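Local coordinates for protein RAP1B (Serratia marcescens, PDB 4AX2) that probably acts as the immunity protein that protects the bacterium against a toxin, most likely a cell-wall amidase, delivered by its own type VI secretion system, at residues A[35-40]-A[71-76]; A[46-51]-A[85-90]; A[92-97]-A[107-112]; A[27-32]-A[134-139]. All blocks are in the same frame, centred on the assembly; numbering follows the deposited sequence.

Contact 1: residues A[35-40]-A[71-76]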
# COMPACT_ATOMS: atom_id res chain seq x y z
N GLN A 35 -2.84 -11.02 6.04
CA GLN A 35 -2.94 -9.76 5.30
C GLN A 35 -2.94 -8.53 6.19
O GLN A 35 -2.33 -7.52 5.85
CB GLN A 35 -4.16 -9.76 4.38
CG GLN A 35 -4.21 -8.56 3.45
CD GLN A 35 -3.07 -8.53 2.42
OE1 GLN A 35 -2.78 -9.54 1.79
NE2 GLN A 35 -2.43 -7.37 2.26
N VAL A 36 -3.61 -8.60 7.34
CA VAL A 36 -3.61 -7.47 8.28
C VAL A 36 -2.21 -7.11 8.73
O VAL A 36 -1.88 -5.93 8.85
CB VAL A 36 -4.48 -7.73 9.51
CG1 VAL A 36 -4.50 -6.50 10.43
CG2 VAL A 36 -5.89 -8.14 9.09
N VAL A 37 -1.37 -8.12 8.95
CA VAL A 37 0.01 -7.90 9.31
C VAL A 37 0.71 -7.11 8.20
O VAL A 37 1.50 -6.22 8.48
CB VAL A 37 0.75 -9.22 9.56
CG1 VAL A 37 2.23 -8.95 9.79
CG2 VAL A 37 0.13 -9.98 10.75
N LYS A 38 0.44 -7.47 6.95
CA LYS A 38 1.06 -6.75 5.80
C LYS A 38 0.60 -5.30 5.73
O LYS A 38 1.39 -4.43 5.43
CB LYS A 38 0.81 -7.46 4.47
CG LYS A 38 1.37 -8.88 4.44
CD LYS A 38 1.87 -9.29 3.06
CE LYS A 38 0.77 -9.38 2.00
NZ LYS A 38 1.29 -9.60 0.60
N GLU A 39 -0.68 -5.04 6.05
CA GLU A 39 -1.18 -3.67 6.10
C GLU A 39 -0.43 -2.88 7.17
O GLU A 39 -0.11 -1.71 6.96
CB GLU A 39 -2.68 -3.61 6.42
CG GLU A 39 -3.57 -4.45 5.53
CD GLU A 39 -3.49 -4.08 4.07
OE1 GLU A 39 -4.03 -3.00 3.73
OE2 GLU A 39 -2.98 -4.88 3.27
N LEU A 40 -0.19 -3.51 8.32
CA LEU A 40 0.56 -2.85 9.39
C LEU A 40 1.97 -2.53 8.89
O LEU A 40 2.46 -1.40 9.05
CB LEU A 40 0.62 -3.74 10.64
CG LEU A 40 1.39 -3.22 11.85
CD1 LEU A 40 0.88 -3.91 13.11
CD2 LEU A 40 2.90 -3.43 11.72
N MET A 71 -6.38 -8.18 14.92
CA MET A 71 -5.74 -9.48 14.73
C MET A 71 -5.07 -9.98 16.00
O MET A 71 -4.58 -9.19 16.81
CB MET A 71 -4.67 -9.37 13.63
CG MET A 71 -3.69 -8.22 13.85
SD MET A 71 -2.30 -8.40 12.72
CE MET A 71 -1.46 -6.83 13.03
N PRO A 72 -4.99 -11.32 16.17
CA PRO A 72 -4.31 -11.89 17.33
C PRO A 72 -2.78 -11.91 17.10
O PRO A 72 -2.16 -12.96 16.92
CB PRO A 72 -4.91 -13.29 17.43
CG PRO A 72 -5.21 -13.66 16.03
CD PRO A 72 -5.58 -12.36 15.32
N PHE A 73 -2.22 -10.70 17.08
CA PHE A 73 -0.84 -10.43 16.69
C PHE A 73 0.10 -10.70 17.86
O PHE A 73 -0.25 -10.45 19.03
CB PHE A 73 -0.76 -8.95 16.31
CG PHE A 73 0.57 -8.50 15.79
CD1 PHE A 73 1.12 -9.08 14.65
CD2 PHE A 73 1.25 -7.46 16.40
CE1 PHE A 73 2.33 -8.63 14.14
CE2 PHE A 73 2.47 -7.02 15.91
CZ PHE A 73 3.02 -7.61 14.79
N ASP A 74 1.30 -11.18 17.57
CA ASP A 74 2.26 -11.47 18.63
C ASP A 74 3.11 -10.19 18.84
O ASP A 74 4.11 -9.98 18.17
CB ASP A 74 3.07 -12.72 18.24
CG ASP A 74 2.17 -13.97 18.04
OD1 ASP A 74 0.98 -13.96 18.46
OD2 ASP A 74 2.64 -14.98 17.45
N ILE A 75 2.65 -9.33 19.74
CA ILE A 75 3.20 -7.98 19.81
C ILE A 75 4.63 -7.98 20.35
O ILE A 75 5.51 -7.28 19.82
CB ILE A 75 2.30 -7.03 20.64
CG1 ILE A 75 2.73 -5.56 20.45
CG2 ILE A 75 2.37 -7.38 22.13
CD1 ILE A 75 2.91 -5.15 19.01
N GLU A 76 4.86 -8.79 21.38
CA GLU A 76 6.12 -8.74 22.14
C GLU A 76 7.30 -9.07 21.24
O GLU A 76 8.34 -8.41 21.33
CB GLU A 76 6.07 -9.71 23.34
CG GLU A 76 7.22 -9.56 24.32
CD GLU A 76 8.49 -10.28 23.88
OE1 GLU A 76 8.44 -11.51 23.67
OE2 GLU A 76 9.54 -9.61 23.76
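Met71 lies lengthwise along one side of helix 33-49 and fills the hollow between Val36, Val37 and Leu40 in the all-helical fold of this type VI immunity protein. The hollow belongs to a single helix, and the side chain that fills it comes from the loop that leads into helix 75-89. Because Met71 CG is set between the backbone N and the carbonyl carbon (chi1 51°) and the chain runs extended beyond it, the thioether passes over the helix surface like a bar. SD makes the closest approaches, 3.5 Å from Val37 CG2 and 3.7 Å from Val36 CG1. Val36 and Met71 run past each other in opposite directions, whereas Val37 and Leu40 cross the methionine at roughly a right angle.

Phe73 flanks the hollow, its ring meeting the Val37 and Leu40 methyls at a slant. Pro72, the centre of an inverse gamma turn, separates the two side chains. The cluster is wholly apolar across the interface. Apart from Phe73, which is partly exposed, the touching residues are buried; Met67 of helix 55-67 packs on Val36 and Leu40, and Ser124 of helix 118-126 on Val37. At the far end of the bar, Met71 CE rests 3.7 Å from Leu40 CD1.

Contact 2: residues A[46-51]-A[85-90]; sequences LAQVSD and LIDKYK. With EDO (1,2-ethanediol), chain G.
Helices 33-49 and 75-89 approach each other near Val49 and Lys90, whose CA atoms are 6.8 Å apart. Gln48 and Lys90 bridge the gap from the two sides, their side chains crossing at about a right angle. Lys90 CG takes the position between its backbone N and carbonyl carbon (chi1 67°), and the rest of the chain is fully extended, which carries the ammonium group over to the other helix.

Lys90 NZ donates to Gln48 OE1 at 2.9 Å. It approaches from above the amide, 40° out of the carbonyl plane, and not along a lone pair. A salt bridge to Asp87 OD1, 3.2 Å from Lys90 NZ, whose hydrogen bond is weak, and a water that also donates to Gln48 O join in, so that the ammonium group meets three oxygens, which probably spread its charge. Gln48 OE1 also rests against the methyl Ile86 CG2, at 3.4 Å.

The aliphatic part of the lysine is used as well: Lys90 CB packs on Val49 CG1 at 3.7 Å, the two side chains running past each other in opposite directions. Ile86 and Lys90 also pack on Cys45 of helix 33-49, and Val49 on Val107 of helix 107-116. Phe56 of the second subunit packs on Val49, so the contact borders the subunit interface. This is helix-helix packing at the surface of an all-helical fold, where a lysine-glutamine hydrogen bond crosses between the two segments beside the apolar contact of Val49 with Lys90 CB.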
# COMPACT_ATOMS: atom_id res chain seq x y z
N LEU A 46 5.67 3.29 5.43
CA LEU A 46 5.33 4.62 4.91
C LEU A 46 5.57 5.70 5.97
O LEU A 46 6.09 6.75 5.65
CB LEU A 46 3.88 4.65 4.42
CG LEU A 46 3.60 3.77 3.21
CD1 LEU A 46 2.09 3.66 2.92
CD2 LEU A 46 4.34 4.32 2.00
N ALA A 47 5.19 5.42 7.22
CA ALA A 47 5.51 6.34 8.34
C ALA A 47 7.00 6.61 8.48
O ALA A 47 7.42 7.75 8.72
CB ALA A 47 4.96 5.79 9.65
N GLN A 48 7.82 5.57 8.32
CA GLN A 48 9.27 5.69 8.53
C GLN A 48 10.00 6.38 7.39
O GLN A 48 11.02 7.02 7.62
CB GLN A 48 9.89 4.31 8.82
CG GLN A 48 9.44 3.74 10.15
CD GLN A 48 10.02 2.37 10.45
OE1 GLN A 48 10.95 1.93 9.77
NE2 GLN A 48 9.50 1.71 11.49
N VAL A 49 9.47 6.30 6.18
CA VAL A 49 10.13 6.92 5.02
C VAL A 49 9.67 8.34 4.74
O VAL A 49 10.16 8.98 3.79
CB VAL A 49 10.02 6.06 3.75
CG1 VAL A 49 10.63 4.69 4.00
CG2 VAL A 49 8.57 5.98 3.28
N SER A 50 8.74 8.84 5.54
CA SER A 50 8.23 10.19 5.39
C SER A 50 8.75 10.97 6.60
O SER A 50 9.48 10.43 7.42
CB SER A 50 6.69 10.20 5.27
OG SER A 50 6.07 9.44 6.28
N ASP A 51 8.39 12.23 6.71
CA ASP A 51 9.00 13.10 7.75
C ASP A 51 8.39 12.73 9.10
O ASP A 51 7.20 12.94 9.27
CB ASP A 51 8.67 14.56 7.45
CG ASP A 51 9.80 15.32 6.79
OD1 ASP A 51 10.10 15.08 5.60
OD2 ASP A 51 10.35 16.22 7.47
N LEU A 85 12.50 -6.30 9.39
CA LEU A 85 12.18 -6.54 7.97
C LEU A 85 11.96 -5.24 7.19
O LEU A 85 12.54 -5.05 6.12
CB LEU A 85 11.00 -7.50 7.83
CG LEU A 85 10.70 -7.93 6.39
CD1 LEU A 85 11.91 -8.62 5.77
CD2 LEU A 85 9.46 -8.81 6.40
N ILE A 86 11.21 -4.29 7.77
CA ILE A 86 11.04 -2.97 7.15
C ILE A 86 12.40 -2.36 6.87
O ILE A 86 12.66 -1.82 5.79
CB ILE A 86 10.20 -2.01 8.03
CG1 ILE A 86 8.73 -2.47 8.10
CG2 ILE A 86 10.31 -0.57 7.53
CD1 ILE A 86 7.90 -1.80 9.19
N ASP A 87 13.30 -2.45 7.87
CA ASP A 87 14.62 -1.86 7.75
C ASP A 87 15.43 -2.45 6.61
O ASP A 87 16.28 -1.78 6.05
CB ASP A 87 15.39 -1.96 9.09
CG ASP A 87 14.84 -1.03 10.15
OD1 ASP A 87 14.08 -0.11 9.78
OD2 ASP A 87 15.17 -1.22 11.36
N LYS A 88 15.16 -3.70 6.25
CA LYS A 88 15.85 -4.36 5.13
C LYS A 88 15.34 -3.89 3.75
O LYS A 88 16.01 -4.13 2.74
CB LYS A 88 15.80 -5.88 5.30
CG LYS A 88 16.58 -6.35 6.53
CD LYS A 88 16.55 -7.87 6.71
CE LYS A 88 17.19 -8.31 8.02
NZ LYS A 88 16.89 -9.74 8.32
N TYR A 89 14.20 -3.19 3.72
CA TYR A 89 13.59 -2.70 2.47
C TYR A 89 13.60 -1.18 2.27
O TYR A 89 13.85 -0.69 1.17
CB TYR A 89 12.15 -3.24 2.36
CG TYR A 89 12.13 -4.68 1.93
CD1 TYR A 89 12.38 -5.69 2.84
CD2 TYR A 89 11.90 -5.03 0.61
CE1 TYR A 89 12.40 -7.02 2.45
CE2 TYR A 89 11.90 -6.36 0.21
CZ TYR A 89 12.17 -7.35 1.13
OH TYR A 89 12.18 -8.68 0.77
N LYS A 90 13.35 -0.44 3.35
CA LYS A 90 12.92 0.96 3.23
C LYS A 90 13.95 1.94 2.68
O LYS A 90 13.55 2.97 2.11
CB LYS A 90 12.44 1.47 4.59
CG LYS A 90 13.53 1.58 5.64
CD LYS A 90 12.96 2.22 6.91
CE LYS A 90 14.06 2.50 7.94
NZ LYS A 90 13.56 3.01 9.25
C1 EDO G . 12.19 -8.46 -2.52
O1 EDO G . 12.58 -9.28 -1.44
C2 EDO G . 10.89 -8.97 -3.06
O2 EDO G . 10.72 -8.46 -4.37
O HOH W 1 13.44 5.65 8.14

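Contact 3: residues A[92-97]-A[107-112]; sequences RINEFH and VTLNCL
Asn94 and Asn110 both turn CG beside the backbone N, opposite the carbonyl carbon (chi1 -77° and -69°), and this brings their amides together from opposite directions with the planes inclined to each other. Asn94 ND2 donates to Asn110 OD1 at 2.9 Å in a bent bond, lying 42° above the carbonyl plane. The other end of the Asn110 amide gives a straighter bond, ND2 to Arg92 O at 3.0 Å, so one side chain of helix 107-116 serves as acceptor and donor to the loop 92-97.

Arg113 also binds Asn94 OD1 and Asn110 OD1, bridging two neighbouring acceptors, while Gln105 takes a bond from Asn94 ND2 through its O and gives one to Arg92 O through NE2, and Lys90 O accepts from Asn110 ND2. These links probably fix the rotation of both buried amides. Farther along, Phe96 meets Leu109 with its ring edge, Phe96 CE1 lying 3.8 Å from Leu109 CD2, and Asn94 CB covers part of one ring face.

The guanidinium of Arg92 leads away, to Ala19 O of the second subunit. What results is a loop segment without regular secondary structure, pinned by asparagine side chains to a helix that carries Cys111 of the disulfide to Cys45, along an edge that also faces the partner subunit.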
# COMPACT_ATOMS: atom_id res chain seq x y z
N ARG A 92 16.64 1.13 0.65
CA ARG A 92 17.34 0.67 -0.52
C ARG A 92 17.49 1.80 -1.52
O ARG A 92 16.63 2.68 -1.66
CB ARG A 92 16.68 -0.55 -1.15
CG ARG A 92 16.65 -1.78 -0.26
CD ARG A 92 18.01 -2.23 0.26
NE ARG A 92 18.89 -2.71 -0.81
CZ ARG A 92 18.88 -3.95 -1.32
NH1 ARG A 92 18.03 -4.87 -0.86
NH2 ARG A 92 19.73 -4.27 -2.29
N ILE A 93 18.65 1.80 -2.16
CA ILE A 93 18.94 2.75 -3.22
C ILE A 93 18.46 2.09 -4.50
O ILE A 93 18.87 0.97 -4.83
CB ILE A 93 20.44 3.06 -3.31
CG1 ILE A 93 20.97 3.57 -1.96
CG2 ILE A 93 20.67 4.09 -4.41
CD1 ILE A 93 22.48 3.48 -1.80
N ASN A 94 17.55 2.76 -5.20
CA ASN A 94 16.97 2.18 -6.41
C ASN A 94 17.80 2.59 -7.61
O ASN A 94 17.88 3.77 -7.93
CB ASN A 94 15.52 2.63 -6.57
CG ASN A 94 14.58 1.87 -5.64
OD1 ASN A 94 14.48 0.63 -5.71
ND2 ASN A 94 13.88 2.60 -4.76
N GLU A 95 18.40 1.60 -8.27
CA GLU A 95 19.23 1.84 -9.46
C GLU A 95 18.32 1.86 -10.68
O GLU A 95 18.23 0.88 -11.42
CB GLU A 95 20.29 0.74 -9.62
CG GLU A 95 21.16 0.51 -8.40
CD GLU A 95 22.25 1.55 -8.23
OE1 GLU A 95 21.94 2.76 -8.20
OE2 GLU A 95 23.44 1.14 -8.11
N PHE A 96 17.61 2.97 -10.86
CA PHE A 96 16.63 3.10 -11.93
C PHE A 96 17.34 3.13 -13.29
O PHE A 96 18.42 3.70 -13.41
CB PHE A 96 15.79 4.37 -11.76
CG PHE A 96 14.82 4.31 -10.61
CD1 PHE A 96 13.80 3.36 -10.58
CD2 PHE A 96 14.91 5.22 -9.55
CE1 PHE A 96 12.90 3.31 -9.53
CE2 PHE A 96 14.01 5.17 -8.49
CZ PHE A 96 13.00 4.21 -8.49
N HIS A 97 16.72 2.51 -14.29
CA HIS A 97 17.30 2.36 -15.63
C HIS A 97 16.93 3.53 -16.49
O HIS A 97 15.89 4.17 -16.27
CB HIS A 97 16.80 1.07 -16.29
CG HIS A 97 17.07 -0.18 -15.48
ND1 HIS A 97 16.90 -0.24 -14.14
CD2 HIS A 97 17.47 -1.46 -15.88
CE1 HIS A 97 17.20 -1.47 -13.70
NE2 HIS A 97 17.55 -2.22 -14.76
N VAL A 107 11.42 5.75 -2.16
CA VAL A 107 11.07 5.16 -0.86
C VAL A 107 9.65 4.54 -0.88
O VAL A 107 9.40 3.55 -0.23
CB VAL A 107 11.25 6.16 0.32
CG1 VAL A 107 12.69 6.64 0.38
CG2 VAL A 107 10.29 7.35 0.23
N THR A 108 8.72 5.13 -1.64
CA THR A 108 7.36 4.58 -1.75
C THR A 108 7.43 3.21 -2.43
O THR A 108 6.81 2.23 -1.98
CB THR A 108 6.44 5.52 -2.58
OG1 THR A 108 6.45 6.82 -1.99
CG2 THR A 108 4.99 4.98 -2.63
N LEU A 109 8.22 3.14 -3.50
CA LEU A 109 8.49 1.88 -4.19
C LEU A 109 9.11 0.83 -3.25
O LEU A 109 8.74 -0.34 -3.30
CB LEU A 109 9.39 2.13 -5.39
CG LEU A 109 9.49 0.98 -6.38
CD1 LEU A 109 8.18 0.84 -7.16
CD2 LEU A 109 10.66 1.25 -7.33
N ASN A 110 10.04 1.25 -2.40
CA ASN A 110 10.64 0.34 -1.41
C ASN A 110 9.61 -0.29 -0.48
O ASN A 110 9.64 -1.50 -0.20
CB ASN A 110 11.71 1.06 -0.59
CG ASN A 110 12.96 1.43 -1.39
OD1 ASN A 110 13.23 0.89 -2.46
ND2 ASN A 110 13.76 2.37 -0.84
N CYS A 111 8.69 0.54 0.02
CA CYS A 111 7.60 0.05 0.86
C CYS A 111 6.64 -0.91 0.12
O CYS A 111 6.22 -1.94 0.68
CB CYS A 111 6.87 1.25 1.50
SG CYS A 111 7.91 2.16 2.70
N LEU A 112 6.34 -0.60 -1.15
CA LEU A 112 5.54 -1.51 -1.96
C LEU A 112 6.28 -2.85 -2.19
O LEU A 112 5.67 -3.92 -2.15
CB LEU A 112 5.15 -0.85 -3.28
CG LEU A 112 4.24 0.37 -3.17
CD1 LEU A 112 4.06 0.96 -4.57
CD2 LEU A 112 2.89 -0.02 -2.57

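Contact 4: residues A[27-32]-A[134-139]. With EDO (1,2-ethanediol), chain D.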
# COMPACT_ATOMS: atom_id res chain seq x y z
N PHE A 27 -13.21 -3.07 6.18
CA PHE A 27 -12.42 -3.77 5.17
C PHE A 27 -11.25 -4.59 5.76
O PHE A 27 -10.82 -5.57 5.15
CB PHE A 27 -11.95 -2.80 4.07
CG PHE A 27 -10.77 -1.96 4.44
CD1 PHE A 27 -10.92 -0.83 5.23
CD2 PHE A 27 -9.51 -2.25 3.94
CE1 PHE A 27 -9.82 -0.04 5.56
CE2 PHE A 27 -8.42 -1.47 4.26
CZ PHE A 27 -8.57 -0.37 5.07
N ILE A 28 -10.76 -4.19 6.92
CA ILE A 28 -9.69 -4.92 7.63
C ILE A 28 -10.24 -6.19 8.31
O ILE A 28 -9.61 -7.26 8.32
CB ILE A 28 -9.04 -4.00 8.71
CG1 ILE A 28 -8.39 -2.76 8.10
CG2 ILE A 28 -7.97 -4.74 9.53
CD1 ILE A 28 -7.27 -3.12 7.14
N LYS A 29 -11.44 -6.05 8.86
CA LYS A 29 -12.11 -7.13 9.60
C LYS A 29 -12.47 -8.32 8.71
O LYS A 29 -12.66 -9.41 9.22
CB LYS A 29 -13.36 -6.59 10.28
CG LYS A 29 -13.03 -5.62 11.39
CD LYS A 29 -14.27 -5.06 12.04
CE LYS A 29 -13.94 -4.44 13.38
NZ LYS A 29 -15.13 -3.78 13.98
N GLN A 30 -12.57 -8.09 7.40
CA GLN A 30 -12.83 -9.14 6.42
C GLN A 30 -11.55 -9.82 5.88
O GLN A 30 -11.63 -10.81 5.15
CB GLN A 30 -13.74 -8.64 5.29
CG GLN A 30 -13.15 -7.56 4.42
CD GLN A 30 -14.12 -7.12 3.34
OE1 GLN A 30 -13.84 -7.26 2.14
NE2 GLN A 30 -15.27 -6.59 3.76
N MET A 31 -10.37 -9.30 6.24
CA MET A 31 -9.11 -9.83 5.70
C MET A 31 -8.63 -11.04 6.47
O MET A 31 -8.75 -11.07 7.68
CB MET A 31 -7.97 -8.82 5.84
CG MET A 31 -8.00 -7.70 4.84
SD MET A 31 -6.74 -6.50 5.25
CE MET A 31 -7.13 -5.37 3.90
N PRO A 32 -7.99 -12.00 5.78
CA PRO A 32 -7.25 -12.97 6.58
C PRO A 32 -6.19 -12.26 7.41
O PRO A 32 -5.58 -11.29 6.92
CB PRO A 32 -6.60 -13.87 5.52
CG PRO A 32 -6.50 -13.02 4.32
CD PRO A 32 -7.72 -12.14 4.34
N ARG A 134 -7.77 -17.11 9.14
CA ARG A 134 -9.06 -16.68 9.68
C ARG A 134 -9.12 -15.15 9.66
O ARG A 134 -8.08 -14.48 9.47
CB ARG A 134 -9.28 -17.25 11.08
CG ARG A 134 -9.59 -18.74 11.00
CD ARG A 134 -9.79 -19.39 12.35
NE ARG A 134 -10.97 -18.90 13.05
CZ ARG A 134 -12.20 -19.39 12.93
NH1 ARG A 134 -12.47 -20.40 12.10
NH2 ARG A 134 -13.18 -18.85 13.64
N THR A 135 -10.33 -14.62 9.82
CA THR A 135 -10.54 -13.18 9.80
C THR A 135 -11.11 -12.71 11.13
O THR A 135 -11.65 -13.51 11.90
CB THR A 135 -11.53 -12.78 8.69
OG1 THR A 135 -12.86 -13.17 9.07
CG2 THR A 135 -11.16 -13.45 7.36
N TRP A 136 -11.01 -11.40 11.38
CA TRP A 136 -11.58 -10.85 12.61
C TRP A 136 -13.07 -11.12 12.68
O TRP A 136 -13.59 -11.47 13.74
CB TRP A 136 -11.30 -9.35 12.71
CG TRP A 136 -11.68 -8.81 14.06
CD1 TRP A 136 -10.88 -8.70 15.19
CD2 TRP A 136 -12.99 -8.32 14.47
NE1 TRP A 136 -11.59 -8.16 16.23
CE2 TRP A 136 -12.86 -7.92 15.86
CE3 TRP A 136 -14.20 -8.16 13.83
CZ2 TRP A 136 -13.93 -7.39 16.57
CZ3 TRP A 136 -15.27 -7.64 14.55
CH2 TRP A 136 -15.13 -7.26 15.88
N ASN A 137 -13.77 -10.94 11.57
CA ASN A 137 -15.21 -11.21 11.54
C ASN A 137 -15.56 -12.64 11.90
O ASN A 137 -16.50 -12.89 12.67
CB ASN A 137 -15.79 -10.85 10.17
CG ASN A 137 -15.97 -9.37 10.00
OD1 ASN A 137 -15.97 -8.62 10.97
ND2 ASN A 137 -16.16 -8.93 8.76
N GLN A 138 -14.80 -13.57 11.34
CA GLN A 138 -14.95 -14.99 11.65
C GLN A 138 -14.83 -15.27 13.13
O GLN A 138 -15.61 -16.06 13.67
CB GLN A 138 -13.87 -15.79 10.96
CG GLN A 138 -14.38 -16.70 9.90
CD GLN A 138 -13.28 -17.58 9.39
OE1 GLN A 138 -12.17 -17.11 9.07
NE2 GLN A 138 -13.58 -18.87 9.28
N ASP A 139 -13.83 -14.66 13.76
CA ASP A 139 -13.53 -14.91 15.15
C ASP A 139 -14.38 -14.14 16.15
O ASP A 139 -14.49 -14.56 17.29
CB ASP A 139 -12.05 -14.60 15.43
CG ASP A 139 -11.14 -15.75 15.06
OD1 ASP A 139 -11.65 -16.90 14.90
OD2 ASP A 139 -9.92 -15.51 14.95
C1 EDO D . -8.79 -23.38 11.74
O1 EDO D . -8.68 -23.15 13.16
C2 EDO D . -10.25 -23.37 11.32
O2 EDO D . -10.47 -22.36 10.33
O HOH W 2 -9.31 -9.62 9.97
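Lys29 and Trp136 lie side by side, pointing the same way, and form the closely packed half of this contact. The lysine chain is extended beyond CG and runs over one face of the indole, with Lys29 CD 3.6 Å from Trp136 CE3. Lys29 CE makes a CH-pi contact at 3.8 Å from the centroid of the six-membered ring. NZ sits farther toward the rim in an off-centre cation-pi interaction, 30° from the ring normal, and has a long, weak ion pair with Asp23. Trp70 meets the indole edge-to-face.

The backbone joins in beside the ring. Asn137 N donates to Lys29 O at 3.0 Å, and Asn137 OD1 presses on Lys29 CB at 3.4 Å. A water between the segments donates to Ile28 O and Met31 O and accepts from Trp136 N, linking the two backbones. Thr135 CG2 touches Met31 O at 3.4 Å, next to a CA-H...O contact from Pro32 CA to Arg134 O.

Away from the indole the contact is looser. Gln30, exposed, offers little beyond its backbone and CB, and Arg134 turns from the interface: its NE and NH2 grip Asp139 OD1 side-on, both on one oxygen, while NH1 has a weak bond to a bound ethanediol. Thr135 and Gln138 form a capping box, with Gln138 N bonded to Thr135 OG1 and Thr135 N to Gln138 OE1. The whole is the capped N-terminus of the last helix, 136-140, docked on the short, weakly bonded helix 26-29 through CH-pi and cation-pi contacts of Lys29 with Trp136.

Overall arrangement
Contact 1 sets the loop entering helix 75-89 on helix 33-49, and contact 2 joins the same two helices farther along both, with centres about 17 Å apart; their segments alternate along the chain. Contact 3 follows in sequence, its centre about 11 Å from that of contact 2, which it touches also through Val49 and Val107. Contact 4 pairs the two end regions of the chain, so its segments enclose all the others in sequence. It touches contact 1 through Met31 and Glu39, their centres about 12 Å apart, whereas the centres of contacts 3 and 4 are about 31 Å apart, on opposite sides of the chain's centre. All four touch the second subunit.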